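Local coordinates for alcohol dehydrogenase, zinc-containing (Thermotoga maritima, PDB 1VJ0) that catalyses the zinc-dependent interconversion of alcohols and aldehydes or ketones, probably with a nicotinamide cofactor, at the interface of chains A and B and the interface of chains A and C. Residues are numbered along the deposited sequence; one frame, centred on the assembly and turned at random. Chains: chain A/B/C, alcohol dehydrogenase, zinc-containing.

Contacts 1 and 3 both lie in the interface of chains A and B, and contact 2 joins chains A and C. The C-alpha centres of contacts 1 and 3 are about 22 Å apart. Contact 2 is about 32 Å from contact 1 and 43 Å from contact 3. The segment 112-127 carries the four cysteines of the second zinc site, and its parts serve both interfaces: A:Glu114 and A:Lys119 face chain C, while B:Tyr116 and B:Trp117 face chain A. The deposited assembly holds four copies, so a dimer of dimers is a likely reading.

Contact 1: the interface of chains A and B. Residues chain A 278, 281, 296, 299, 323; chain B 310, 314-315.
B:Val310 of helix 310-315 is set against A:Ser278, A:Leu281, A:Val296 and A:Val299. The side-chain contacts here are largely apolar. The two methyls of B:Val310 divide the work. B:Val310 CG2 meets A:Leu281 CD2 tip to tip at 3.7 Å. B:Val310 CG1 stands anti to the backbone N (chi1 174°) and points to the two valines, 3.9 Å from CG2 of A:Val299. With both methyls gone, an alanine here would probably leave a gap facing A:Leu281 CD2 and A:Val299 CG2, the leucine keeping a longer contact to B:Leu314. A:Val296 crosses the valines and the leucine of chain B at about a right angle. A:Val296 CG1 lies 3.8 Å from CG2 of B:Val315, and A:Val296 CG2 faces CD1 of B:Leu314.

A second group of contacts is between side chain and backbone. B:Val315 CG1 lies 3.3 Å from the carbonyl O of A:Val299, and its CG2 also rests near the carbonyl O of A:Val296. B:Leu314 turns CD2 to the amide N of A:Gly323, 3.6 Å away. The carbonyl O of B:Leu314 lies 3.3 Å from CA of A:Gly323, an approach that the lack of a side chain probably allows.

One polar link runs through water. At the N-terminal end of helix 310-315, water 1 lies 3.0 Å from the backbone N of B:Val310. Water 1 is also 2.9 Å from the hydroxyl OG of A:Ser278.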
ATOM      1  N   SER A 278      -1.608 -29.338   1.355  1.00 27.95           N
ATOM      2  CA  SER A 278      -0.448 -28.612   0.841  1.00 28.20           C
ATOM      3  C   SER A 278      -0.295 -28.824  -0.678  1.00 27.69           C
ATOM      4  O   SER A 278       0.174 -27.941  -1.373  1.00 28.45           O
ATOM      5  CB  SER A 278       0.824 -29.031   1.576  1.00 28.07           C
ATOM      6  OG  SER A 278       0.781 -28.742   2.982  1.00 29.53           O
ATOM      7  N   LEU A 281      -1.091 -26.333  -3.815  1.00 29.47           N
ATOM      8  CA  LEU A 281      -0.195 -25.350  -4.402  1.00 30.57           C
ATOM      9  C   LEU A 281       0.360 -25.833  -5.719  1.00 30.61           C
ATOM     10  O   LEU A 281       0.762 -25.016  -6.544  1.00 32.19           O
ATOM     11  CB  LEU A 281       0.989 -25.004  -3.453  1.00 29.95           C
ATOM     12  CG  LEU A 281       0.684 -23.870  -2.472  1.00 32.28           C
ATOM     13  CD1 LEU A 281      -0.511 -24.197  -1.592  1.00 33.70           C
ATOM     14  CD2 LEU A 281       1.947 -23.624  -1.667  1.00 33.46           C
ATOM     15  N   VAL A 296      -2.652 -18.319   0.934  1.00 26.84           N
ATOM     16  CA  VAL A 296      -2.703 -19.686   1.387  1.00 28.21           C
ATOM     17  C   VAL A 296      -3.224 -19.706   2.820  1.00 28.41           C
ATOM     18  O   VAL A 296      -2.528 -19.326   3.758  1.00 29.25           O
ATOM     19  CB  VAL A 296      -1.331 -20.362   1.259  1.00 28.32           C
ATOM     20  CG1 VAL A 296      -1.435 -21.778   1.656  1.00 28.63           C
ATOM     21  CG2 VAL A 296      -0.824 -20.233  -0.162  1.00 28.97           C
ATOM     22  N   VAL A 299      -4.397 -24.855   4.734  1.00 29.51           N
ATOM     23  CA  VAL A 299      -3.485 -25.800   5.389  1.00 29.21           C
ATOM     24  C   VAL A 299      -3.367 -25.443   6.868  1.00 29.81           C
ATOM     25  O   VAL A 299      -2.964 -24.319   7.241  1.00 29.45           O
ATOM     26  CB  VAL A 299      -2.125 -25.826   4.747  1.00 29.07           C
ATOM     27  CG1 VAL A 299      -1.235 -26.781   5.467  1.00 28.77           C
ATOM     28  CG2 VAL A 299      -2.233 -26.174   3.237  1.00 30.32           C
ATOM     29  N   GLY A 323       1.028 -16.504   3.184  1.00 26.81           N
ATOM     30  CA  GLY A 323       0.330 -17.360   4.123  1.00 27.67           C
ATOM     31  C   GLY A 323      -0.563 -16.523   5.026  1.00 27.65           C
ATOM     32  O   GLY A 323      -0.205 -15.386   5.383  1.00 26.77           O
TER
ATOM     33  N   VAL B 310       4.612 -26.064   3.584  1.00 26.86           N
ATOM     34  CA  VAL B 310       3.554 -25.061   3.433  1.00 27.14           C
ATOM     35  C   VAL B 310       3.023 -24.554   4.797  1.00 26.66           C
ATOM     36  O   VAL B 310       2.921 -23.365   4.998  1.00 27.37           O
ATOM     37  CB  VAL B 310       2.436 -25.603   2.569  1.00 26.13           C
ATOM     38  CG1 VAL B 310       1.220 -24.615   2.525  1.00 27.03           C
ATOM     39  CG2 VAL B 310       2.983 -25.853   1.140  1.00 26.61           C
ATOM     40  N   LEU B 314       4.820 -20.932   5.370  1.00 28.54           N
ATOM     41  CA  LEU B 314       3.854 -19.931   4.844  1.00 28.49           C
ATOM     42  C   LEU B 314       2.757 -19.593   5.815  1.00 27.08           C
ATOM     43  O   LEU B 314       2.618 -18.451   6.190  1.00 27.02           O
ATOM     44  CB  LEU B 314       3.173 -20.385   3.543  1.00 29.27           C
ATOM     45  CG  LEU B 314       3.753 -19.984   2.208  1.00 30.56           C
ATOM     46  CD1 LEU B 314       2.920 -20.653   1.108  1.00 31.20           C
ATOM     47  CD2 LEU B 314       3.878 -18.461   2.029  1.00 28.93           C
ATOM     48  N   VAL B 315       1.936 -20.579   6.107  1.00 26.24           N
ATOM     49  CA  VAL B 315       0.665 -20.403   6.805  1.00 26.42           C
ATOM     50  C   VAL B 315       0.869 -19.939   8.279  1.00 27.92           C
ATOM     51  O   VAL B 315       0.420 -18.835   8.669  1.00 25.88           O
ATOM     52  CB  VAL B 315      -0.251 -21.619   6.743  1.00 25.90           C
ATOM     53  CG1 VAL B 315      -1.520 -21.375   7.503  1.00 27.92           C
ATOM     54  CG2 VAL B 315      -0.675 -21.972   5.326  1.00 27.02           C
TER
HETATM   55  O   HOH W   1       3.676 -28.917   3.483  1.00 22.71           O

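Contact 2: the interface of chains A and C. Residues chain A 114, 119; chain C 90, 157-158, 160.
A:Lys119 and C:Asp160 form the tight part of this contact. The ammonium NZ of A:Lys119 makes a salt bridge and hydrogen bond of 2.9 Å to OD1 of C:Asp160. It meets the syn lone pair of that carboxylate oxygen. A weak second bond goes to OD2. The lysine chain bends at chi2 (-77°) and again at chi4. This brings CD and CE past the carboxylate, A:Lys119 CD 3.6 Å from OD2 of C:Asp160. The two side chains cross at about a right angle.

The other side is looser and watery. OE2 of A:Glu114 stays 3.6 Å from NZ of C:Lys90, a long salt bridge. NZ of C:Lys90 bonds the carbonyl O of C:Pro157 within its own chain, at 2.7 Å. Water fills in between. Water 2 links the backbone O of A:Glu114 to OD1 of C:Asp160. Water 3 joins water 2 to OE2 of A:Glu114. Water 4 is 2.7 Å from NZ of A:Lys119 and also reaches the backbone O of C:Glu158.

This interface of the deposited assembly may or may not be used in solution. In the fold, chain A offers the second zinc-site loop and the end of helix 116-119. Chain C answers with loop residue C:Lys90 and the turn between strands 152-155 and 161-164.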
ATOM      1  N   GLU A 114       0.987  -5.622  23.969  1.00 29.98           N
ATOM      2  CA  GLU A 114       2.282  -5.182  24.506  1.00 29.34           C
ATOM      3  C   GLU A 114       3.502  -5.629  23.681  1.00 28.06           C
ATOM      4  O   GLU A 114       4.584  -5.080  23.832  1.00 28.11           O
ATOM      5  CB  GLU A 114       2.424  -5.652  25.950  0.65 29.93           C
ATOM      6  CG  GLU A 114       1.313  -5.077  26.817  0.65 32.16           C
ATOM      7  CD  GLU A 114       1.594  -5.240  28.273  0.65 36.58           C
ATOM      8  OE1 GLU A 114       1.953  -6.385  28.653  0.65 37.23           O
ATOM      9  OE2 GLU A 114       1.452  -4.227  29.016  0.65 39.74           O
ATOM     10  N   LYS A 119       2.150  -4.139  18.902  1.00 26.32           N
ATOM     11  CA  LYS A 119       2.429  -2.687  19.020  1.00 26.85           C
ATOM     12  C   LYS A 119       3.328  -2.071  17.950  1.00 26.07           C
ATOM     13  O   LYS A 119       3.265  -0.869  17.741  1.00 26.41           O
ATOM     14  CB  LYS A 119       2.989  -2.343  20.403  1.00 26.50           C
ATOM     15  CG  LYS A 119       1.904  -2.307  21.506  1.00 29.45           C
ATOM     16  CD  LYS A 119       1.114  -0.972  21.378  1.00 31.82           C
ATOM     17  CE  LYS A 119       0.076  -0.761  22.464  1.00 31.49           C
ATOM     18  NZ  LYS A 119       0.622  -0.895  23.859  1.00 29.87           N
TER
ATOM     19  N   LYS C  90       7.650  -6.281  34.058  1.00 29.33           N
ATOM     20  CA  LYS C  90       7.338  -5.543  32.831  1.00 29.57           C
ATOM     21  C   LYS C  90       8.317  -5.922  31.723  1.00 29.06           C
ATOM     22  O   LYS C  90       9.535  -5.826  31.903  1.00 28.28           O
ATOM     23  CB  LYS C  90       7.397  -4.032  33.087  1.00 29.59           C
ATOM     24  CG  LYS C  90       7.179  -3.109  31.862  1.00 28.25           C
ATOM     25  CD  LYS C  90       5.846  -3.216  31.245  1.00 27.36           C
ATOM     26  CE  LYS C  90       5.764  -2.256  30.060  1.00 30.66           C
ATOM     27  NZ  LYS C  90       4.531  -2.374  29.318  1.00 26.97           N
ATOM     28  N   PRO C 157       1.827   0.294  33.923  1.00 27.02           N
ATOM     29  CA  PRO C 157       2.189  -0.982  33.280  1.00 27.63           C
ATOM     30  C   PRO C 157       1.945  -1.031  31.780  1.00 27.23           C
ATOM     31  O   PRO C 157       2.616  -1.767  31.055  1.00 27.72           O
ATOM     32  CB  PRO C 157       1.307  -2.028  33.995  1.00 28.37           C
ATOM     33  CG  PRO C 157       0.313  -1.306  34.868  1.00 27.68           C
ATOM     34  CD  PRO C 157       0.871   0.107  35.035  1.00 27.57           C
ATOM     35  N   GLU C 158       0.998  -0.230  31.321  1.00 28.38           N
ATOM     36  CA  GLU C 158       0.579  -0.180  29.923  1.00 28.81           C
ATOM     37  C   GLU C 158       1.503   0.648  29.069  1.00 28.82           C
ATOM     38  O   GLU C 158       1.346   0.684  27.854  1.00 27.60           O
ATOM     39  CB  GLU C 158      -0.823   0.437  29.800  1.00 29.50           C
ATOM     40  CG  GLU C 158      -1.937  -0.342  30.478  1.00 32.40           C
ATOM     41  CD  GLU C 158      -2.119  -0.070  31.969  1.00 35.58           C
ATOM     42  OE1 GLU C 158      -1.496   0.826  32.579  1.00 33.77           O
ATOM     43  OE2 GLU C 158      -2.904  -0.824  32.537  1.00 39.54           O
ATOM     44  N   ASP C 160       4.509   1.714  26.800  1.00 28.87           N
ATOM     45  CA  ASP C 160       5.388   1.018  25.896  1.00 29.11           C
ATOM     46  C   ASP C 160       6.810   1.494  26.088  1.00 29.52           C
ATOM     47  O   ASP C 160       7.106   2.673  25.958  1.00 28.79           O
ATOM     48  CB  ASP C 160       4.980   1.289  24.475  1.00 29.90           C
ATOM     49  CG  ASP C 160       3.656   0.719  24.153  1.00 31.28           C
ATOM     50  OD1 ASP C 160       3.381  -0.440  24.511  1.00 33.78           O
ATOM     51  OD2 ASP C 160       2.832   1.385  23.559  1.00 32.26           O
TER
HETATM   52  O   HOH W   2       4.491  -2.710  25.498  1.00 25.73           O
HETATM   53  O   HOH W   3       2.583  -2.098  27.132  1.00 37.57           O
HETATM   54  O   HOH W   4      -0.556   0.193  25.988  1.00 37.93           O

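Contact 3: the interface of chains A and B. Residues chain A 197, 266, 269, 289-290; chain B 116-117, 121, 123.
B:Tyr116 holds CG anti to the backbone nitrogen (chi1 175°), which sends its ring out from helix 116-120 toward A:Arg266 and A:Arg289. A:Arg289 starts between N and the carbonyl carbon (chi1 70°) and then runs extended from CG to NE. A:Arg266 bends at chi3 and lays its guanidinium flat on one face of the tyrosine ring, the planes 5° apart. A:Arg266 NE lies 3.6 Å from the centroid of the B:Tyr116 ring, a cation-pi contact. CG of A:Arg266 stands off the indole plane of B:Trp117, just beyond the rim at CH2.

A:Arg289 approaches the tyrosine differently. Its guanidinium is steeply inclined to the ring, and one face covers CE1. A:Arg289 NE bonds OD1 of A:Asp269 at 2.8 Å, in the guanidinium plane and on the anti lone pair. This carboxylate of the same chain is likely to hold the guanidinium's rotation. A:Arg289 NH1 reaches across to OE1 of B:Glu123 at 2.9 Å, a salt bridge on the syn lone pair. B:Glu123 OE1 also accepts from OG of B:Ser121, 2.8 Å away.

The carbonyl O of A:Arg290 takes two donors. A:Arg289 NH1 comes in the carbonyl plane, 2.8 Å from A:Arg290 O. The indole NE1 of B:Trp117 comes from above that plane, 3.0 Å from A:Arg290 O. Water 5 bridges OH of B:Tyr116 to OD2 of A:Asp269.

In this assembly the site joins the second zinc-site region of chain B to the zinc-binding dehydrogenase region of chain A. It likely contributes to fixing how the two subunits are oriented.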
ATOM      1  N   LYS A 197     -11.062  -8.238 -11.558  1.00 27.19           N
ATOM      2  CA  LYS A 197     -10.187  -9.339 -11.258  1.00 27.12           C
ATOM      3  C   LYS A 197     -10.910 -10.710 -11.326  1.00 27.65           C
ATOM      4  O   LYS A 197     -12.122 -10.829 -11.090  1.00 26.45           O
ATOM      5  CB  LYS A 197      -9.470  -9.164  -9.898  1.00 28.20           C
ATOM      6  CG  LYS A 197      -8.731  -7.797  -9.737  1.00 29.43           C
ATOM      7  CD  LYS A 197      -7.486  -7.752 -10.580  1.00 29.59           C
ATOM      8  CE  LYS A 197      -6.830  -6.400 -10.542  1.00 33.72           C
ATOM      9  NZ  LYS A 197      -6.437  -6.059  -9.121  1.00 36.04           N
ATOM     10  N   ARG A 266      -4.162 -15.297 -19.549  1.00 26.71           N
ATOM     11  CA  ARG A 266      -3.223 -14.831 -18.503  1.00 27.92           C
ATOM     12  C   ARG A 266      -3.065 -15.768 -17.282  1.00 28.23           C
ATOM     13  O   ARG A 266      -1.960 -15.942 -16.789  1.00 28.78           O
ATOM     14  CB  ARG A 266      -3.600 -13.431 -17.998  1.00 26.76           C
ATOM     15  CG  ARG A 266      -3.550 -12.372 -19.057  1.00 27.93           C
ATOM     16  CD  ARG A 266      -3.717 -10.971 -18.483  1.00 29.91           C
ATOM     17  NE  ARG A 266      -5.050 -10.799 -17.930  1.00 28.24           N
ATOM     18  CZ  ARG A 266      -6.110 -10.393 -18.626  1.00 32.57           C
ATOM     19  NH1 ARG A 266      -6.025 -10.053 -19.911  1.00 32.68           N
ATOM     20  NH2 ARG A 266      -7.265 -10.256 -17.995  1.00 35.27           N
ATOM     21  N   ASP A 269      -5.864 -13.751 -11.229  1.00 27.96           N
ATOM     22  CA  ASP A 269      -5.247 -12.596 -10.570  1.00 27.64           C
ATOM     23  C   ASP A 269      -4.993 -12.912  -9.082  1.00 28.45           C
ATOM     24  O   ASP A 269      -3.981 -12.496  -8.491  1.00 27.33           O
ATOM     25  CB  ASP A 269      -6.231 -11.427 -10.702  1.00 27.52           C
ATOM     26  CG  ASP A 269      -6.514 -11.081 -12.153  1.00 29.68           C
ATOM     27  OD1 ASP A 269      -5.524 -10.869 -12.924  1.00 30.98           O
ATOM     28  OD2 ASP A 269      -7.667 -11.025 -12.649  1.00 26.54           O
ATOM     29  N   ARG A 289      -1.593 -16.035 -12.810  1.00 28.08           N
ATOM     30  CA  ARG A 289      -0.932 -15.229 -13.803  1.00 27.34           C
ATOM     31  C   ARG A 289       0.396 -14.717 -13.290  1.00 26.49           C
ATOM     32  O   ARG A 289       0.690 -14.710 -12.071  1.00 24.57           O
ATOM     33  CB  ARG A 289      -1.765 -14.050 -14.249  1.00 27.99           C
ATOM     34  CG  ARG A 289      -1.981 -12.922 -13.255  1.00 27.69           C
ATOM     35  CD  ARG A 289      -2.303 -11.589 -14.004  1.00 28.69           C
ATOM     36  NE  ARG A 289      -2.728 -10.499 -13.124  1.00 28.79           N
ATOM     37  CZ  ARG A 289      -1.920  -9.564 -12.624  1.00 31.74           C
ATOM     38  NH1 ARG A 289      -0.607  -9.573 -12.837  1.00 29.79           N
ATOM     39  NH2 ARG A 289      -2.432  -8.570 -11.926  1.00 34.04           N
ATOM     40  N   ARG A 290       1.208 -14.354 -14.245  1.00 26.25           N
ATOM     41  CA  ARG A 290       2.411 -13.568 -13.966  1.00 27.41           C
ATOM     42  C   ARG A 290       1.967 -12.308 -13.229  1.00 26.51           C
ATOM     43  O   ARG A 290       1.107 -11.610 -13.719  1.00 27.44           O
ATOM     44  CB  ARG A 290       3.105 -13.232 -15.257  1.00 26.60           C
ATOM     45  CG  ARG A 290       3.807 -14.426 -15.835  1.00 28.69           C
ATOM     46  CD  ARG A 290       4.711 -14.061 -16.953  1.00 33.28           C
ATOM     47  NE  ARG A 290       6.087 -13.908 -16.493  1.00 32.67           N
ATOM     48  CZ  ARG A 290       6.979 -13.112 -17.069  1.00 32.15           C
ATOM     49  NH1 ARG A 290       6.643 -12.348 -18.122  1.00 34.56           N
ATOM     50  NH2 ARG A 290       8.220 -13.048 -16.589  1.00 29.66           N
TER
ATOM     51  N   TYR B 116      -1.849  -5.958 -21.261  1.00 24.78           N
ATOM     52  CA  TYR B 116      -2.440  -5.903 -19.909  1.00 25.19           C
ATOM     53  C   TYR B 116      -1.427  -5.482 -18.834  1.00 25.88           C
ATOM     54  O   TYR B 116      -1.708  -4.674 -17.943  1.00 26.48           O
ATOM     55  CB  TYR B 116      -2.985  -7.275 -19.576  1.00 26.19           C
ATOM     56  CG  TYR B 116      -3.524  -7.426 -18.179  1.00 26.62           C
ATOM     57  CD1 TYR B 116      -2.681  -7.812 -17.119  1.00 29.36           C
ATOM     58  CD2 TYR B 116      -4.862  -7.193 -17.909  1.00 26.69           C
ATOM     59  CE1 TYR B 116      -3.179  -7.921 -15.809  1.00 29.70           C
ATOM     60  CE2 TYR B 116      -5.372  -7.311 -16.614  1.00 28.55           C
ATOM     61  CZ  TYR B 116      -4.526  -7.670 -15.570  1.00 29.18           C
ATOM     62  OH  TYR B 116      -5.046  -7.806 -14.284  1.00 31.15           O
ATOM     63  N   TRP B 117      -0.227  -6.027 -18.929  1.00 25.44           N
ATOM     64  CA  TRP B 117       0.789  -5.724 -17.931  1.00 26.08           C
ATOM     65  C   TRP B 117       1.279  -4.300 -18.085  1.00 25.88           C
ATOM     66  O   TRP B 117       1.501  -3.620 -17.087  1.00 26.20           O
ATOM     67  CB  TRP B 117       1.922  -6.722 -17.948  1.00 24.96           C
ATOM     68  CG  TRP B 117       1.480  -8.087 -17.502  1.00 25.19           C
ATOM     69  CD1 TRP B 117       1.418  -8.562 -16.209  1.00 24.40           C
ATOM     70  CD2 TRP B 117       0.987  -9.127 -18.331  1.00 23.62           C
ATOM     71  NE1 TRP B 117       0.964  -9.858 -16.208  1.00 26.61           N
ATOM     72  CE2 TRP B 117       0.684 -10.230 -17.497  1.00 25.25           C
ATOM     73  CE3 TRP B 117       0.805  -9.266 -19.714  1.00 26.27           C
ATOM     74  CZ2 TRP B 117       0.212 -11.421 -17.991  1.00 25.99           C
ATOM     75  CZ3 TRP B 117       0.321 -10.464 -20.206  1.00 24.49           C
ATOM     76  CH2 TRP B 117       0.055 -11.524 -19.364  1.00 27.05           C
ATOM     77  N   SER B 121      -2.160  -3.592 -15.300  1.00 26.87           N
ATOM     78  CA  SER B 121      -1.623  -3.890 -13.955  1.00 27.28           C
ATOM     79  C   SER B 121      -0.388  -3.053 -13.652  1.00 27.85           C
ATOM     80  O   SER B 121       0.164  -3.104 -12.527  1.00 27.34           O
ATOM     81  CB  SER B 121      -1.300  -5.378 -13.826  1.00 27.52           C
ATOM     82  OG  SER B 121      -0.236  -5.703 -14.688  1.00 28.36           O
ATOM     83  N   GLU B 123       2.802  -3.425 -14.617  1.00 27.76           N
ATOM     84  CA  GLU B 123       3.954  -4.263 -14.331  1.00 27.70           C
ATOM     85  C   GLU B 123       4.654  -4.552 -15.665  1.00 27.10           C
ATOM     86  O   GLU B 123       4.572  -5.642 -16.188  1.00 25.73           O
ATOM     87  CB  GLU B 123       3.452  -5.562 -13.695  1.00 28.81           C
ATOM     88  CG  GLU B 123       2.722  -5.422 -12.359  1.00 29.42           C
ATOM     89  CD  GLU B 123       1.843  -6.632 -12.006  1.00 29.72           C
ATOM     90  OE1 GLU B 123       1.196  -7.240 -12.901  1.00 29.71           O
ATOM     91  OE2 GLU B 123       1.806  -6.992 -10.794  1.00 35.52           O
TER
HETATM   92  O   HOH W   5      -7.412  -9.409 -14.758  1.00 33.52           O
HETATM   93  O   HOH W   6      -0.967  -6.988 -10.022  1.00 35.10           O